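Local coordinates for putative uncharacterized protein (Dictyostelium purpureum, PDB 4R12), which probably serves as the nicastrin subunit of gamma-secretase, the membrane protease complex that cleaves integral membrane proteins such as Notch receptors and the amyloid precursor protein, at residues L532-G536 and Q537-S541; C468-I471 and L472-T475; S183-C186 and L187-G190; F553-T557 and S558-W562. One frame throughout, in Å; residues are numbered along the deposited sequence.

In the fold
The four contacts, ordered 3, 2, 1, 4 along the chain, form two pairs in the extracellular part of nicastrin. Contacts 1 and 2 have centres about 13 Å apart and touch through Tyr534 CD2 and Leu472 CD2, 3.8 Å apart; both also lean on helix 500-512. Contacts 3 and 4, about 11 Å apart between centres, meet where Leu187 CD2 of helix 183-189 reaches Trp562 CB of the hairpin 553-556/561-564 at 3.6 Å. Between the pairs, centres lie about 34 to 41 Å apart with no touch. Contacts 1, 2 and 3 each contain disulfide cysteines: Cys533 is tied to Cys522, Cys538 to Cys528, Cys468 to Cys461 and Cys186 to Cys192.

Contact 1: residues L532-G536 and Q537-S541; sequences LCYSG and QCVSS
Val539 CG2 presses on Tyr534 CD1 at 3.6 Å, the two side chains crossing at about a right angle on one face of an antiparallel beta hairpin. This is the tightly packed part. The ring reaches Val539 because Tyr534 CG stands anti to the carbonyl carbon (chi1 -71°), which also brings CD1 to 3.8 Å from Val539 CB. Leu532 and Val539 bond both ways through their backbones, Val539 N to Leu532 O being the shorter at 2.8 Å. Tyr534 and Gln537 do likewise, Tyr534 N to Gln537 O at 2.8 Å, where the type I' turn closes. The turn is the loose side: a water gives hydrogen bonds to O of the exposed Ser535 (2.7 Å) and to Gln537 OE1 (3.3 Å), while Gln537 NE2 is hydrogen-bonded to Ser517 OG of strand 516-522. Replacing Tyr534 with alanine would probably strip Val539 of its aromatic neighbour and leave Arg507 O without its phenol partner. Cys533 and Cys538 occupy the other face, in disulfides with Cys522 and Cys528, the latter a calcium-site residue. Strand 536-540 is central, between strands 532-534 and 516-522, while helix 500-512 packs against Leu532 and Tyr534.

Contact 2: residues C468-I471 and L472-T475; sequences CFNI and LMKT
Asn470 ND2 is gripped twice: it donates to Thr475 O at 2.9 Å and is hydrogen-bonded to Tyr500 OH of helix 500-512. Phe469 to Met473 form a short 3-10 turn, identified by two successive i to i+3 backbone bonds, Leu472 N to Phe469 O at 3.0 Å and Met473 N to Asn470 O at 2.8 Å. The Asn470 amide reaches past this turn to Thr475 because CG is anti to the backbone N (chi1 -169°), and Thr475 O lies slightly tilted from the amide plane. On the other branch, a water donates to Asn470 OD1 and, weakly, to Met473 O, a second link across the turn. A leucine at Asn470 would probably leave Thr475 O and Tyr500 OH without their amide partner and set the chain leaving the turn free to shift. Just before the turn Cys468 is tied by a disulfide to Cys461 of helix 452-463, while Leu472 and Met473 rest on helix 500-512, so the loop bridges the two helices. Apolar contact within the turn is modest: Leu472 CD1 approaches Phe469 CB at 4.0 Å, and Leu472 CD2 meets Ile471 CG2 at 4.1 Å.

Contact 3: residues S183-C186 and L187-G190; sequences SETC and LRRG
Glu184 and Arg188, one helical turn apart, lie side by side and point the same way, with carboxylate and guanidinium planes 36° apart. Glu184 OE2 sits at the guanidinium edge, near its plane, as expected for an i to i+4 salt bridge; the modelled approach to Arg188 NH1 is too short, so the placing is doubtful. As modelled, Thr185 CA lies over one face of this guanidinium. Arg189 runs extended from CG to NE alongside Thr185, bringing NE to 3.9 Å from Thr185 CG2, while Thr185 OG1 turns to Asn182 OD1. These charged side chains line the exposed flank of the helix. On the buried flank, Leu187 CG lies 3.3 Å from Ser183 O, and the leucine packs on strands 561-564 and 572-575. Cys186 places SG between its backbone N and carbonyl carbon (chi1 69°), within 3.3 Å of Leu187 N, in a disulfide with Cys192. Backbone bonds hold the turn beneath, Leu187 N to Ser183 O at 2.9 Å and Arg188 N to Glu184 O at 3.1 Å. Gly190 then takes a positive phi of 73°, and Gly190 N to Leu187 O, 3.0 Å, is one of the two bonds of the Schellman motif closing helix 183-189.

Contact 4: residues F553-T557 and S558-W562; sequences FDFDT and SKNVW
Phe555 and Trp562 lie opposite each other across a beta hairpin as a non-hydrogen-bonded antiparallel pair, and next to them Asn560 and Val561 both lie opposite Asp556, a G1 beta bulge. The aromatic contact is T-shaped: the edge of Phe555 points at the face of Trp562, ring planes 78° apart, with Phe555 CD1 over the centre of the indole, 4.0 Å from Trp562 CD2. Phe555 CG stands anti to its own backbone N (chi1 -172°), which turns the ring across the pair. Phe553 CB adds apolar contact to Trp562 CE3 at 4.2 Å. Outside the hairpin, Leu187 of helix 183-189 and Pro194 touch both Phe553 and Trp562, so this end of the hairpin packs on helix 183-189 and strand 192-203.

Backbone bonding is reciprocal between Asp556 and Val561, with Asp556 N to Val561 O at 2.9 Å and Val561 N to Asp556 O at 3.1 Å. Asn560 meets the bulge with a positive phi, and its amide plane stands 84° from the Phe555 ring, with ND2 near CZ.

Side-chain bonding is concentrated on Asp556, whose carboxylate receives two loop N-H groups, the first completing an Asx turn. Both come from above the carboxylate plane: Ser558 N to Asp556 OD1 at 3.0 Å and Lys559 N to Asp556 OD2 at 2.9 Å.

Contact 1: residues L532-G536 and Q537-S541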
loop_
_atom_site.group_PDB
_atom_site.type_symbol
_atom_site.label_atom_id
_atom_site.label_comp_id
_atom_site.label_asym_id
_atom_site.label_seq_id
_atom_site.Cartn_x
_atom_site.Cartn_y
_atom_site.Cartn_z
ATOM N N LEU A 532 9.882 21.830 10.053
ATOM C CA LEU A 532 10.822 20.867 9.502
ATOM C C LEU A 532 11.823 21.593 8.617
ATOM O O LEU A 532 11.536 22.663 8.087
ATOM C CB LEU A 532 10.098 19.783 8.700
ATOM C CG LEU A 532 9.102 18.909 9.468
ATOM C CD1 LEU A 532 8.508 17.839 8.531
ATOM C CD2 LEU A 532 9.746 18.286 10.708
ATOM N N CYS A 533 12.997 21.004 8.457
ATOM C CA CYS A 533 14.022 21.605 7.624
ATOM C C CYS A 533 13.995 21.072 6.188
ATOM O O CYS A 533 14.070 19.861 5.944
ATOM C CB CYS A 533 15.395 21.381 8.243
ATOM S SG CYS A 533 16.696 22.223 7.322
ATOM N N TYR A 534 13.878 21.994 5.239
ATOM C CA TYR A 534 13.986 21.690 3.819
ATOM C C TYR A 534 15.072 22.561 3.205
ATOM O O TYR A 534 14.831 23.746 2.949
ATOM C CB TYR A 534 12.671 21.950 3.082
ATOM C CG TYR A 534 11.544 20.988 3.377
ATOM C CD1 TYR A 534 10.842 21.055 4.574
ATOM C CD2 TYR A 534 11.151 20.045 2.432
ATOM C CE1 TYR A 534 9.785 20.191 4.827
ATOM C CE2 TYR A 534 10.104 19.186 2.676
ATOM C CZ TYR A 534 9.425 19.262 3.871
ATOM O OH TYR A 534 8.389 18.398 4.103
ATOM N N SER A 535 16.258 21.994 2.993
ATOM C CA SER A 535 17.320 22.691 2.254
ATOM C C SER A 535 17.589 24.101 2.790
ATOM O O SER A 535 17.615 25.067 2.019
ATOM C CB SER A 535 16.961 22.783 0.761
ATOM O OG SER A 535 16.771 21.498 0.198
ATOM N N GLY A 536 17.737 24.226 4.106
ATOM C CA GLY A 536 18.019 25.513 4.728
ATOM C C GLY A 536 16.814 26.379 5.063
ATOM O O GLY A 536 16.971 27.476 5.612
ATOM N N GLN A 537 15.620 25.912 4.713
ATOM C CA GLN A 537 14.389 26.584 5.113
ATOM C C GLN A 537 13.720 25.839 6.257
ATOM O O GLN A 537 13.625 24.608 6.218
ATOM C CB GLN A 537 13.406 26.683 3.944
ATOM C CG GLN A 537 13.966 27.341 2.686
ATOM C CD GLN A 537 13.979 28.851 2.778
ATOM O OE1 GLN A 537 15.005 29.474 2.553
ATOM N NE2 GLN A 537 12.838 29.446 3.112
ATOM N N CYS A 538 13.255 26.580 7.266
ATOM C CA CYS A 538 12.311 26.022 8.238
ATOM C C CYS A 538 10.901 26.192 7.691
ATOM O O CYS A 538 10.450 27.313 7.453
ATOM C CB CYS A 538 12.455 26.692 9.610
ATOM S SG CYS A 538 13.943 26.147 10.473
ATOM N N VAL A 539 10.228 25.073 7.445
ATOM C CA VAL A 539 8.938 25.087 6.765
ATOM C C VAL A 539 7.839 24.677 7.733
ATOM O O VAL A 539 7.968 23.693 8.464
ATOM C CB VAL A 539 8.940 24.149 5.535
ATOM C CG1 VAL A 539 7.600 24.185 4.814
ATOM C CG2 VAL A 539 10.080 24.531 4.586
ATOM N N SER A 540 6.758 25.445 7.739
ATOM C CA SER A 540 5.659 25.185 8.657
ATOM C C SER A 540 4.464 24.635 7.891
ATOM O O SER A 540 4.053 25.203 6.887
ATOM C CB SER A 540 5.278 26.459 9.402
ATOM O OG SER A 540 6.365 26.918 10.186
ATOM N N SER A 541 3.922 23.531 8.381
ATOM C CA SER A 541 2.748 22.890 7.774
ATOM C C SER A 541 1.983 22.094 8.817
ATOM O O SER A 541 2.588 21.434 9.664
ATOM C CB SER A 541 3.168 21.962 6.627
ATOM O OG SER A 541 2.048 21.312 6.044
HETATM O O HOH W 1 17.691 27.726 2.003
#

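Contact 2: residues C468-I471 and L472-T475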
loop_
_atom_site.group_PDB
_atom_site.type_symbol
_atom_site.label_atom_id
_atom_site.label_comp_id
_atom_site.label_asym_id
_atom_site.label_seq_id
_atom_site.Cartn_x
_atom_site.Cartn_y
_atom_site.Cartn_z
ATOM N N CYS A 468 11.376 10.724 -8.184
ATOM C CA CYS A 468 10.953 12.129 -8.138
ATOM C C CYS A 468 11.134 12.756 -6.759
ATOM O O CYS A 468 11.144 12.062 -5.747
ATOM C CB CYS A 468 9.488 12.262 -8.552
ATOM S SG CYS A 468 8.295 11.599 -7.335
ATOM N N PHE A 469 11.297 14.078 -6.746
ATOM C CA PHE A 469 11.331 14.888 -5.527
ATOM C C PHE A 469 12.347 14.435 -4.500
ATOM O O PHE A 469 12.154 14.616 -3.298
ATOM C CB PHE A 469 9.947 14.929 -4.881
ATOM C CG PHE A 469 8.923 15.586 -5.743
ATOM C CD1 PHE A 469 9.119 16.885 -6.193
ATOM C CD2 PHE A 469 7.793 14.903 -6.144
ATOM C CE1 PHE A 469 8.187 17.499 -7.010
ATOM C CE2 PHE A 469 6.850 15.507 -6.949
ATOM C CZ PHE A 469 7.053 16.813 -7.389
ATOM N N ASN A 470 13.450 13.877 -4.969
ATOM C CA ASN A 470 14.459 13.422 -4.031
ATOM C C ASN A 470 15.121 14.613 -3.329
ATOM O O ASN A 470 15.730 14.441 -2.279
ATOM C CB ASN A 470 15.500 12.558 -4.737
ATOM C CG ASN A 470 16.416 11.850 -3.764
ATOM O OD1 ASN A 470 17.587 12.189 -3.648
ATOM N ND2 ASN A 470 15.878 10.859 -3.049
ATOM N N ILE A 471 14.964 15.813 -3.898
ATOM C CA ILE A 471 15.453 17.041 -3.263
ATOM C C ILE A 471 14.815 17.240 -1.883
ATOM O O ILE A 471 15.373 17.932 -1.033
ATOM C CB ILE A 471 15.188 18.291 -4.133
ATOM C CG1 ILE A 471 16.030 19.481 -3.647
ATOM C CG2 ILE A 471 13.706 18.647 -4.170
ATOM C CD1 ILE A 471 15.993 20.687 -4.573
ATOM N N LEU A 472 13.655 16.614 -1.660
ATOM C CA LEU A 472 12.981 16.706 -0.371
ATOM C C LEU A 472 13.503 15.661 0.610
ATOM O O LEU A 472 13.172 15.710 1.805
ATOM C CB LEU A 472 11.454 16.542 -0.533
ATOM C CG LEU A 472 10.688 17.418 -1.522
ATOM C CD1 LEU A 472 9.210 17.016 -1.499
ATOM C CD2 LEU A 472 10.850 18.899 -1.199
ATOM N N MET A 473 14.298 14.708 0.121
ATOM C CA MET A 473 14.757 13.579 0.934
ATOM C C MET A 473 16.221 13.665 1.378
ATOM O O MET A 473 17.038 14.374 0.774
ATOM C CB MET A 473 14.580 12.260 0.174
ATOM C CG MET A 473 13.176 11.962 -0.339
ATOM S SD MET A 473 12.019 11.654 1.009
ATOM C CE MET A 473 11.335 13.242 0.986
ATOM N N LYS A 474 16.543 12.899 2.416
ATOM C CA LYS A 474 17.910 12.830 2.944
ATOM C C LYS A 474 18.650 11.597 2.424
ATOM O O LYS A 474 19.851 11.444 2.633
ATOM C CB LYS A 474 17.890 12.821 4.480
ATOM C CG LYS A 474 17.027 13.919 5.104
ATOM C CD LYS A 474 17.678 15.292 4.999
ATOM C CE LYS A 474 18.902 15.388 5.906
ATOM N NZ LYS A 474 19.652 16.683 5.774
ATOM N N THR A 475 17.925 10.708 1.758
ATOM C CA THR A 475 18.511 9.478 1.233
ATOM C C THR A 475 18.003 9.226 -0.187
ATOM O O THR A 475 17.014 9.819 -0.600
ATOM C CB THR A 475 18.166 8.246 2.122
ATOM O OG1 THR A 475 16.743 8.156 2.302
ATOM C CG2 THR A 475 18.827 8.362 3.485
HETATM O O HOH W 2 19.114 12.775 -1.381
#

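Contact 3: residues S183-C186 and L187-G190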
loop_
_atom_site.group_PDB
_atom_site.type_symbol
_atom_site.label_atom_id
_atom_site.label_comp_id
_atom_site.label_asym_id
_atom_site.label_seq_id
_atom_site.Cartn_x
_atom_site.Cartn_y
_atom_site.Cartn_z
ATOM N N SER A 183 2.537 -15.990 15.289
ATOM C CA SER A 183 2.948 -14.699 15.831
ATOM C C SER A 183 3.325 -14.768 17.306
ATOM O O SER A 183 4.287 -14.136 17.726
ATOM C CB SER A 183 1.847 -13.661 15.629
ATOM O OG SER A 183 1.687 -13.381 14.252
ATOM N N GLU A 184 2.568 -15.529 18.096
ATOM C CA GLU A 184 2.888 -15.670 19.512
ATOM C C GLU A 184 4.331 -16.141 19.677
ATOM O O GLU A 184 5.094 -15.582 20.456
ATOM C CB GLU A 184 1.916 -16.642 20.193
ATOM C CG GLU A 184 2.386 -17.157 21.536
ATOM C CD GLU A 184 2.961 -18.562 21.451
ATOM O OE1 GLU A 184 2.188 -19.528 21.217
ATOM O OE2 GLU A 184 4.190 -18.699 21.616
ATOM N N THR A 185 4.699 -17.142 18.889
ATOM C CA THR A 185 6.021 -17.745 18.953
ATOM C C THR A 185 7.149 -16.822 18.495
ATOM O O THR A 185 8.147 -16.675 19.199
ATOM C CB THR A 185 6.065 -19.027 18.109
ATOM O OG1 THR A 185 5.044 -19.929 18.556
ATOM C CG2 THR A 185 7.430 -19.702 18.220
ATOM N N CYS A 186 7.010 -16.206 17.319
ATOM C CA CYS A 186 8.094 -15.383 16.818
ATOM C C CYS A 186 8.208 -14.094 17.634
ATOM O O CYS A 186 9.313 -13.599 17.840
ATOM C CB CYS A 186 7.931 -15.086 15.314
ATOM S SG CYS A 186 6.572 -13.999 14.863
ATOM N N LEU A 187 7.093 -13.557 18.121
ATOM C CA LEU A 187 7.185 -12.360 18.962
ATOM C C LEU A 187 7.930 -12.642 20.270
ATOM O O LEU A 187 8.792 -11.864 20.668
ATOM C CB LEU A 187 5.806 -11.782 19.270
ATOM C CG LEU A 187 5.098 -10.947 18.190
ATOM C CD1 LEU A 187 3.767 -10.464 18.730
ATOM C CD2 LEU A 187 5.940 -9.752 17.706
ATOM N N ARG A 188 7.600 -13.751 20.923
ATOM C CA ARG A 188 8.262 -14.147 22.169
ATOM C C ARG A 188 9.781 -14.232 22.002
ATOM O O ARG A 188 10.540 -13.831 22.893
ATOM C CB ARG A 188 7.705 -15.498 22.662
ATOM C CG ARG A 188 8.324 -15.989 23.968
ATOM C CD ARG A 188 7.697 -17.290 24.454
ATOM N NE ARG A 188 7.832 -18.380 23.492
ATOM C CZ ARG A 188 6.800 -19.029 22.960
ATOM N NH1 ARG A 188 5.565 -18.694 23.305
ATOM N NH2 ARG A 188 6.996 -20.011 22.088
ATOM N N ARG A 189 10.226 -14.731 20.853
ATOM C CA ARG A 189 11.662 -14.903 20.608
ATOM C C ARG A 189 12.326 -13.668 20.013
ATOM O O ARG A 189 13.547 -13.623 19.870
ATOM C CB ARG A 189 11.897 -16.096 19.687
ATOM C CG ARG A 189 11.340 -17.389 20.251
ATOM C CD ARG A 189 11.709 -18.588 19.399
ATOM N NE ARG A 189 10.981 -19.779 19.832
ATOM C CZ ARG A 189 11.347 -21.024 19.547
ATOM N NH1 ARG A 189 12.445 -21.245 18.833
ATOM N NH2 ARG A 189 10.621 -22.048 19.986
ATOM N N GLY A 190 11.527 -12.666 19.668
ATOM C CA GLY A 190 12.056 -11.450 19.078
ATOM C C GLY A 190 12.510 -11.652 17.642
ATOM O O GLY A 190 13.438 -10.994 17.181
#

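Contact 4: residues F553-T557 and S558-W562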
loop_
_atom_site.group_PDB
_atom_site.type_symbol
_atom_site.label_atom_id
_atom_site.label_comp_id
_atom_site.label_asym_id
_atom_site.label_seq_id
_atom_site.Cartn_x
_atom_site.Cartn_y
_atom_site.Cartn_z
ATOM N N PHE A 553 -2.009 -5.545 19.712
ATOM C CA PHE A 553 -0.649 -5.594 20.240
ATOM C C PHE A 553 -0.458 -4.627 21.392
ATOM O O PHE A 553 -1.106 -3.586 21.450
ATOM C CB PHE A 553 0.393 -5.245 19.163
ATOM C CG PHE A 553 0.497 -6.245 18.050
ATOM C CD1 PHE A 553 0.865 -7.556 18.308
ATOM C CD2 PHE A 553 0.267 -5.863 16.737
ATOM C CE1 PHE A 553 0.968 -8.479 17.277
ATOM C CE2 PHE A 553 0.367 -6.773 15.703
ATOM C CZ PHE A 553 0.716 -8.086 15.970
ATOM N N ASP A 554 0.464 -4.969 22.289
ATOM C CA ASP A 554 0.965 -4.039 23.293
ATOM C C ASP A 554 2.469 -4.268 23.466
ATOM O O ASP A 554 2.970 -5.367 23.200
ATOM C CB ASP A 554 0.230 -4.218 24.621
ATOM C CG ASP A 554 0.553 -3.117 25.623
ATOM O OD1 ASP A 554 0.982 -2.025 25.190
ATOM O OD2 ASP A 554 0.374 -3.342 26.841
ATOM N N PHE A 555 3.197 -3.236 23.882
ATOM C CA PHE A 555 4.624 -3.407 24.102
ATOM C C PHE A 555 4.948 -3.508 25.584
ATOM O O PHE A 555 4.704 -2.580 26.353
ATOM C CB PHE A 555 5.429 -2.273 23.473
ATOM C CG PHE A 555 6.910 -2.514 23.501
ATOM C CD1 PHE A 555 7.505 -3.349 22.566
ATOM C CD2 PHE A 555 7.707 -1.926 24.475
ATOM C CE1 PHE A 555 8.867 -3.589 22.595
ATOM C CE2 PHE A 555 9.068 -2.159 24.509
ATOM C CZ PHE A 555 9.649 -2.991 23.570
ATOM N N ASP A 556 5.500 -4.649 25.974
ATOM C CA ASP A 556 5.936 -4.870 27.348
ATOM C C ASP A 556 7.367 -4.368 27.532
ATOM O O ASP A 556 8.307 -4.981 27.033
ATOM C CB ASP A 556 5.841 -6.358 27.703
ATOM C CG ASP A 556 6.426 -6.675 29.070
ATOM O OD1 ASP A 556 6.301 -5.832 29.981
ATOM O OD2 ASP A 556 7.009 -7.769 29.231
ATOM N N THR A 557 7.534 -3.260 28.247
ATOM C CA THR A 557 8.870 -2.707 28.465
ATOM C C THR A 557 9.678 -3.538 29.468
ATOM O O THR A 557 10.892 -3.364 29.587
ATOM C CB THR A 557 8.805 -1.252 28.957
ATOM O OG1 THR A 557 7.617 -0.628 28.452
ATOM C CG2 THR A 557 10.030 -0.478 28.481
ATOM N N SER A 558 8.999 -4.436 30.181
ATOM C CA SER A 558 9.667 -5.376 31.083
ATOM C C SER A 558 10.521 -6.372 30.297
ATOM O O SER A 558 11.751 -6.281 30.301
ATOM C CB SER A 558 8.640 -6.120 31.944
ATOM O OG SER A 558 9.228 -7.198 32.655
ATOM N N LYS A 559 9.865 -7.311 29.615
ATOM C CA LYS A 559 10.558 -8.292 28.776
ATOM C C LYS A 559 11.100 -7.667 27.487
ATOM O O LYS A 559 11.727 -8.355 26.674
ATOM C CB LYS A 559 9.623 -9.452 28.418
ATOM C CG LYS A 559 9.323 -10.437 29.539
ATOM C CD LYS A 559 8.169 -11.357 29.134
ATOM C CE LYS A 559 8.348 -11.874 27.706
ATOM N NZ LYS A 559 7.110 -12.481 27.121
ATOM N N ASN A 560 10.847 -6.371 27.310
ATOM C CA ASN A 560 11.200 -5.637 26.094
ATOM C C ASN A 560 10.758 -6.369 24.827
ATOM O O ASN A 560 11.568 -6.667 23.941
ATOM C CB ASN A 560 12.701 -5.358 26.051
ATOM C CG ASN A 560 13.027 -4.069 25.320
ATOM O OD1 ASN A 560 13.609 -4.088 24.237
ATOM N ND2 ASN A 560 12.632 -2.939 25.904
ATOM N N VAL A 561 9.457 -6.640 24.746
ATOM C CA VAL A 561 8.907 -7.474 23.684
ATOM C C VAL A 561 7.471 -7.061 23.333
ATOM O O VAL A 561 6.751 -6.512 24.170
ATOM C CB VAL A 561 8.934 -8.968 24.103
ATOM C CG1 VAL A 561 7.903 -9.249 25.192
ATOM C CG2 VAL A 561 8.695 -9.858 22.918
ATOM N N TRP A 562 7.066 -7.299 22.088
ATOM C CA TRP A 562 5.670 -7.133 21.706
ATOM C C TRP A 562 4.848 -8.270 22.310
ATOM O O TRP A 562 5.316 -9.408 22.351
ATOM C CB TRP A 562 5.499 -7.128 20.181
ATOM C CG TRP A 562 6.023 -5.912 19.471
ATOM C CD1 TRP A 562 7.156 -5.838 18.709
ATOM C CD2 TRP A 562 5.428 -4.606 19.433
ATOM N NE1 TRP A 562 7.305 -4.568 18.206
ATOM C CE2 TRP A 562 6.260 -3.791 18.636
ATOM C CE3 TRP A 562 4.278 -4.045 19.996
ATOM C CZ2 TRP A 562 5.981 -2.447 18.390
ATOM C CZ3 TRP A 562 3.996 -2.706 19.753
ATOM C CH2 TRP A 562 4.848 -1.918 18.958
#